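Local coordinates for protein sulfoquinovosidase (Escherichia coli, PDB 5AEG) that hydrolyses sulfoquinovosyl diacylglycerides and simple sulfoquinovosides, such as sulfoquinovosyl glycerol, to release sulfoquinovose for sulfoglycolysis, at residues A[197-202]-A[217-222]; A[591-596]-A[606-611]. All coordinates share one frame; numbering follows the deposited sequence.

Overall arrangement
From the N terminus, the chain first builds the antiparallel strands of the galactose mutarotase-like domain. Contact 1 closes there: residues 197-202, leaving strand 193-197, meet residues 217-222, where strand 212-217 turns into strand 221-228, after a hairpin formed by strands 203-206 and 212-217. The chain then runs through the parallel-stranded TIM barrel and enters the C-terminal domain, where contact 2 closes a strandless loop by setting residues 591-596 against strand 607-609 and the residues after it. The two contacts are in series, neither nested nor crossing. The centres of contacts 1 and 2 are about 33 Å apart. Their nearest atoms are about 19 Å apart, without touching. Each ties together parts of its own beta domain, away from the annotated sites.

Contact 1 of 2, residues A[197-202]-A[217-222]; sequences VDNSCY and LWEDKA
Tyr202 and Trp218 are brought together by different first torsions: CG of Tyr202 is anti to the backbone N (chi1 179°), and CG of Trp218 is anti to the carbonyl carbon (chi1 -70°). Their six-membered rings meet obliquely, centroids 4.0 Å apart and planes at 36°. Tyr202 CD1 sits over the centre of the indole face, 3.2 Å from Trp218 CE2, a tight approach. Beside the rings, Trp218 N donates to Tyr202 O at 3.0 Å, which pairs the backbones where the rings overlap. Arg116 makes a cation-pi contact with the same indole. An alanine at Trp218 would keep CB and the backbone bond but would probably leave the Tyr202 ring without its partner, open a gap over that ring, and deprive Arg116 of its pi system.

At the other end Asn199 ND2 serves two acceptors. It gives a bond of 2.8 Å to Lys221 O, which lies close to the amide plane, and one of 3.0 Å to Glu219 OE1, which it meets from above the carboxylate plane. A water also grips Glu219 OE1, donating to it at 2.6 Å while accepting from Ser200 N at 2.8 Å. Leu217 CD2 packs against the Asn199 amide.

The contact thus joins two connections of the mutarotase-like domain, each leading between strands 193-197 and 221-228 on one hand and the hairpin 203-217 on the other. With two donors on OE1 and Lys221 NZ at a long 3.8 Å from OE2, the Glu219 carboxylate is likely to remain ionised.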
loop_
_atom_site.group_PDB
_atom_site.type_symbol
_atom_site.label_atom_id
_atom_site.label_comp_id
_atom_site.label_asym_id
_atom_site.label_seq_id
_atom_site.Cartn_x
_atom_site.Cartn_y
_atom_site.Cartn_z
ATOM N N VAL A 197 -5.994 -10.471 11.652
ATOM C CA VAL A 197 -5.707 -11.925 11.642
ATOM C C VAL A 197 -4.178 -12.088 11.534
ATOM O O VAL A 197 -3.490 -11.487 10.672
ATOM C CB VAL A 197 -6.455 -12.672 10.565
ATOM C CG1 VAL A 197 -6.101 -14.170 10.508
ATOM C CG2 VAL A 197 -7.956 -12.498 10.668
ATOM N N ASP A 198 -3.609 -12.896 12.404
ATOM C CA ASP A 198 -2.151 -12.997 12.453
ATOM C C ASP A 198 -1.590 -13.801 11.311
ATOM O O ASP A 198 -0.434 -13.632 10.932
ATOM C CB ASP A 198 -1.640 -13.671 13.742
ATOM C CG ASP A 198 -1.697 -12.781 14.930
ATOM O OD1 ASP A 198 -1.886 -11.544 14.846
ATOM O OD2 ASP A 198 -1.481 -13.334 16.017
ATOM N N ASN A 199 -2.352 -14.654 10.731
ATOM C CA ASN A 199 -1.728 -15.550 9.750
ATOM C C ASN A 199 -1.166 -14.835 8.490
ATOM O O ASN A 199 -1.610 -13.725 8.152
ATOM C CB ASN A 199 -2.819 -16.458 9.265
ATOM C CG ASN A 199 -3.476 -17.278 10.375
ATOM O OD1 ASN A 199 -3.953 -16.720 11.383
ATOM N ND2 ASN A 199 -3.572 -18.621 10.124
ATOM N N SER A 200 -0.300 -15.504 7.746
ATOM C CA SER A 200 0.180 -15.006 6.429
ATOM C C SER A 200 -0.092 -15.967 5.289
ATOM O O SER A 200 0.344 -15.767 4.170
ATOM C CB SER A 200 1.646 -14.608 6.517
ATOM O OG SER A 200 2.417 -15.775 6.713
ATOM N N CYS A 201 -0.847 -17.027 5.536
ATOM C CA CYS A 201 -1.333 -17.906 4.493
ATOM C C CYS A 201 -2.258 -17.212 3.520
ATOM O O CYS A 201 -2.738 -16.105 3.838
ATOM C CB CYS A 201 -2.056 -19.132 5.116
ATOM S SG CYS A 201 -3.469 -18.658 6.159
ATOM N N TYR A 202 -2.551 -17.843 2.356
ATOM C CA TYR A 202 -3.656 -17.412 1.509
ATOM C C TYR A 202 -4.902 -17.252 2.346
ATOM O O TYR A 202 -5.191 -18.139 3.183
ATOM C CB TYR A 202 -3.906 -18.400 0.405
ATOM C CG TYR A 202 -5.049 -18.002 -0.487
ATOM C CD1 TYR A 202 -6.339 -18.338 -0.168
ATOM C CD2 TYR A 202 -4.854 -17.145 -1.632
ATOM C CE1 TYR A 202 -7.399 -17.992 -0.962
ATOM C CE2 TYR A 202 -5.943 -16.788 -2.430
ATOM C CZ TYR A 202 -7.197 -17.204 -2.091
ATOM O OH TYR A 202 -8.238 -16.880 -2.909
ATOM N N LEU A 217 -9.361 -19.330 5.368
ATOM C CA LEU A 217 -7.937 -19.430 5.548
ATOM C C LEU A 217 -7.406 -20.771 5.012
ATOM O O LEU A 217 -8.038 -21.833 5.200
ATOM C CB LEU A 217 -7.490 -19.314 7.019
ATOM C CG LEU A 217 -7.811 -18.078 7.810
ATOM C CD1 LEU A 217 -9.142 -18.204 8.440
ATOM C CD2 LEU A 217 -6.744 -17.874 8.854
ATOM N N TRP A 218 -6.232 -20.726 4.387
ATOM C CA TRP A 218 -5.539 -21.942 3.954
ATOM C C TRP A 218 -4.527 -22.322 5.002
ATOM O O TRP A 218 -3.305 -22.301 4.778
ATOM C CB TRP A 218 -4.890 -21.752 2.601
ATOM C CG TRP A 218 -5.896 -21.659 1.529
ATOM C CD1 TRP A 218 -7.218 -21.469 1.689
ATOM C CD2 TRP A 218 -5.650 -21.613 0.104
ATOM N NE1 TRP A 218 -7.844 -21.447 0.477
ATOM C CE2 TRP A 218 -6.887 -21.480 -0.516
ATOM C CE3 TRP A 218 -4.506 -21.747 -0.690
ATOM C CZ2 TRP A 218 -7.029 -21.464 -1.912
ATOM C CZ3 TRP A 218 -4.640 -21.705 -2.090
ATOM C CH2 TRP A 218 -5.886 -21.583 -2.676
ATOM N N GLU A 219 -5.008 -22.627 6.191
ATOM C CA GLU A 219 -4.152 -23.085 7.268
ATOM C C GLU A 219 -5.041 -23.886 8.248
ATOM O O GLU A 219 -6.261 -23.865 8.148
ATOM C CB GLU A 219 -3.459 -21.944 7.996
ATOM C CG GLU A 219 -2.111 -22.307 8.582
ATOM C CD GLU A 219 -1.213 -21.144 8.908
ATOM O OE1 GLU A 219 -1.429 -19.962 8.470
ATOM O OE2 GLU A 219 -0.237 -21.415 9.639
ATOM N N ASP A 220 -4.376 -24.667 9.090
ATOM C CA ASP A 220 -5.009 -25.440 10.141
ATOM C C ASP A 220 -5.190 -24.742 11.426
ATOM O O ASP A 220 -5.778 -25.322 12.375
ATOM C CB ASP A 220 -4.111 -26.684 10.388
ATOM C CG ASP A 220 -2.751 -26.287 10.965
ATOM O OD1 ASP A 220 -1.972 -25.623 10.260
ATOM O OD2 ASP A 220 -2.498 -26.498 12.157
ATOM N N LYS A 221 -4.750 -23.478 11.528
ATOM C CA LYS A 221 -4.950 -22.704 12.724
ATOM C C LYS A 221 -5.200 -21.267 12.330
ATOM O O LYS A 221 -4.841 -20.842 11.219
ATOM C CB LYS A 221 -3.714 -22.795 13.602
ATOM C CG LYS A 221 -2.460 -22.044 13.124
ATOM C CD LYS A 221 -1.148 -22.547 13.757
ATOM C CE LYS A 221 -0.203 -21.452 14.255
ATOM N NZ LYS A 221 0.343 -20.487 13.251
ATOM N N ALA A 222 -5.828 -20.524 13.217
ATOM C CA ALA A 222 -6.024 -19.084 12.998
ATOM C C ALA A 222 -6.053 -18.329 14.289
ATOM O O ALA A 222 -6.625 -18.807 15.280
ATOM C CB ALA A 222 -7.301 -18.889 12.266
HETATM O O HOH W 1 0.319 -18.033 8.798
#

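Contact 2 of 2, residues A[591-596]-A[606-611]; sequences FLHYED and QYLLGR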
loop_
_atom_site.group_PDB
_atom_site.type_symbol
_atom_site.label_atom_id
_atom_site.label_comp_id
_atom_site.label_asym_id
_atom_site.label_seq_id
_atom_site.Cartn_x
_atom_site.Cartn_y
_atom_site.Cartn_z
ATOM N N PHE A 591 -15.579 10.284 6.586
ATOM C CA PHE A 591 -16.335 9.800 7.750
ATOM C C PHE A 591 -15.485 9.805 8.997
ATOM O O PHE A 591 -16.044 9.720 10.053
ATOM C CB PHE A 591 -17.054 8.486 7.469
ATOM C CG PHE A 591 -16.144 7.346 7.096
ATOM C CD1 PHE A 591 -15.357 6.734 8.036
ATOM C CD2 PHE A 591 -16.091 6.932 5.819
ATOM C CE1 PHE A 591 -14.546 5.643 7.681
ATOM C CE2 PHE A 591 -15.259 5.883 5.437
ATOM C CZ PHE A 591 -14.523 5.224 6.370
ATOM N N LEU A 592 -14.158 10.012 8.929
ATOM C CA LEU A 592 -13.389 10.211 10.127
ATOM C C LEU A 592 -13.842 11.495 10.883
ATOM O O LEU A 592 -13.720 11.552 12.142
ATOM C CB LEU A 592 -11.916 10.328 9.923
ATOM C CG LEU A 592 -11.123 9.130 9.386
ATOM C CD1 LEU A 592 -9.639 9.323 9.548
ATOM C CD2 LEU A 592 -11.601 7.836 9.956
ATOM N N HIS A 593 -14.300 12.486 10.124
ATOM C CA HIS A 593 -14.691 13.790 10.717
ATOM C C HIS A 593 -16.136 14.125 10.570
ATOM O O HIS A 593 -16.543 15.112 11.158
ATOM C CB HIS A 593 -13.804 14.922 10.205
ATOM C CG HIS A 593 -12.398 14.763 10.566
ATOM N ND1 HIS A 593 -11.961 14.722 11.890
ATOM C CD2 HIS A 593 -11.291 14.551 9.789
ATOM C CE1 HIS A 593 -10.652 14.534 11.904
ATOM N NE2 HIS A 593 -10.225 14.440 10.641
ATOM N N TYR A 594 -16.911 13.403 9.751
ATOM C CA TYR A 594 -18.333 13.649 9.445
ATOM C C TYR A 594 -19.042 12.308 9.665
ATOM O O TYR A 594 -19.723 11.820 8.825
ATOM C CB TYR A 594 -18.557 14.247 7.996
ATOM C CG TYR A 594 -17.823 15.553 7.884
ATOM C CD1 TYR A 594 -18.439 16.760 8.295
ATOM C CD2 TYR A 594 -16.489 15.607 7.500
ATOM C CE1 TYR A 594 -17.713 17.964 8.340
ATOM C CE2 TYR A 594 -15.766 16.822 7.475
ATOM C CZ TYR A 594 -16.396 18.012 7.842
ATOM O OH TYR A 594 -15.720 19.203 7.947
ATOM N N GLU A 595 -18.882 11.731 10.861
ATOM C CA GLU A 595 -19.387 10.377 11.155
ATOM C C GLU A 595 -20.844 10.189 10.991
ATOM O O GLU A 595 -21.274 9.097 10.604
ATOM C CB GLU A 595 -19.017 9.937 12.592
ATOM C CG GLU A 595 -17.594 9.510 12.784
ATOM C CD GLU A 595 -17.387 8.768 14.095
ATOM O OE1 GLU A 595 -18.413 8.498 14.801
ATOM O OE2 GLU A 595 -16.238 8.382 14.399
ATOM N N ASP A 596 -21.631 11.268 11.203
ATOM C CA ASP A 596 -23.072 11.177 11.160
ATOM C C ASP A 596 -23.594 11.325 9.757
ATOM O O ASP A 596 -24.773 11.234 9.564
ATOM C CB ASP A 596 -23.698 12.228 12.123
ATOM C CG ASP A 596 -23.218 13.670 11.817
ATOM O OD1 ASP A 596 -22.096 13.902 11.164
ATOM O OD2 ASP A 596 -23.930 14.579 12.303
ATOM N N GLN A 606 -12.663 11.056 -3.247
ATOM C CA GLN A 606 -12.335 12.248 -2.517
ATOM C C GLN A 606 -11.975 11.943 -1.108
ATOM O O GLN A 606 -12.249 10.866 -0.576
ATOM C CB GLN A 606 -13.537 13.235 -2.604
ATOM C CG GLN A 606 -14.802 12.741 -2.071
ATOM C CD GLN A 606 -15.886 13.833 -2.067
ATOM O OE1 GLN A 606 -16.599 14.027 -3.077
ATOM N NE2 GLN A 606 -15.916 14.620 -1.016
ATOM N N TYR A 607 -11.262 12.917 -0.510
ATOM C CA TYR A 607 -10.616 12.769 0.727
ATOM C C TYR A 607 -10.433 14.068 1.418
ATOM O O TYR A 607 -10.583 15.115 0.811
ATOM C CB TYR A 607 -9.241 12.041 0.641
ATOM C CG TYR A 607 -8.210 12.740 -0.188
ATOM C CD1 TYR A 607 -8.214 12.634 -1.617
ATOM C CD2 TYR A 607 -7.209 13.487 0.388
ATOM C CE1 TYR A 607 -7.247 13.282 -2.401
ATOM C CE2 TYR A 607 -6.246 14.154 -0.401
ATOM C CZ TYR A 607 -6.263 14.032 -1.791
ATOM O OH TYR A 607 -5.262 14.674 -2.494
ATOM N N LEU A 608 -10.138 13.973 2.709
ATOM C CA LEU A 608 -9.683 15.132 3.486
ATOM C C LEU A 608 -8.139 15.061 3.631
ATOM O O LEU A 608 -7.567 14.002 3.928
ATOM C CB LEU A 608 -10.329 15.135 4.856
ATOM C CG LEU A 608 -11.828 15.269 4.928
ATOM C CD1 LEU A 608 -12.374 14.969 6.354
ATOM C CD2 LEU A 608 -12.336 16.575 4.404
ATOM N N LEU A 609 -7.484 16.168 3.390
ATOM C CA LEU A 609 -6.041 16.350 3.638
ATOM C C LEU A 609 -5.945 17.031 4.976
ATOM O O LEU A 609 -6.260 18.202 5.086
ATOM C CB LEU A 609 -5.381 17.172 2.546
ATOM C CG LEU A 609 -3.862 17.366 2.545
ATOM C CD1 LEU A 609 -3.109 16.023 2.326
ATOM C CD2 LEU A 609 -3.437 18.366 1.481
ATOM N N GLY A 610 -5.451 16.297 5.968
ATOM C CA GLY A 610 -5.594 16.709 7.383
ATOM C C GLY A 610 -7.093 16.885 7.680
ATOM O O GLY A 610 -7.952 16.297 7.026
ATOM N N ARG A 611 -7.387 17.691 8.705
ATOM C CA ARG A 611 -8.766 17.988 9.086
ATOM C C ARG A 611 -9.542 18.961 8.187
ATOM O O ARG A 611 -10.770 18.814 8.036
ATOM C CB ARG A 611 -8.744 18.545 10.526
ATOM C CG ARG A 611 -10.076 18.916 11.153
ATOM C CD ARG A 611 -11.023 17.790 11.362
ATOM N NE ARG A 611 -12.408 18.228 11.782
ATOM C CZ ARG A 611 -13.412 18.490 10.930
ATOM N NH1 ARG A 611 -13.274 18.392 9.541
ATOM N NH2 ARG A 611 -14.575 18.850 11.443
#
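In the C-terminal beta domain of this family 31 glycosidase, the loop following strand 587-588 folds back over the end of strand 607-609, and His593 and Tyr594 of that loop receive Arg611 from just beyond the strand. The guanidinium of Arg611 lies flat on His593: the centres are 4.4 Å apart and the planes differ by only 8°. A bend in the arginine chain (chi2 64°) places CD on the side of the imidazole, where it rests over the ring face, and the guanidinium beyond runs on over His593 CB, which is 3.6 Å from NH1.

The same NH1 donates to Tyr594 OH at 3.0 Å in an almost straight bond of 172°, with the oxygen in the guanidinium plane. The tyrosine ring itself stands nearly perpendicular to that plane. Stack and in-plane bond together would fix both the tilt and the rotation of the group. Tyr594 OH is also hydrogen-bonded to Asp633, so the hydroxyl links the arginine to that carboxylate, while His593 NE2 is hydrogen-bonded to Arg588.

Between the loop side chains and the strand, Leu608 CD1 meets the edges of both rings. It lies 3.6 Å from His593 CD2 of the imidazole and 4.0 Å from Tyr594 CE2 of the phenol. What results is an arginine-histidine stack finished by a tyrosine hydroxyl, joining a long loop to the antiparallel sheet of the C-terminal domain.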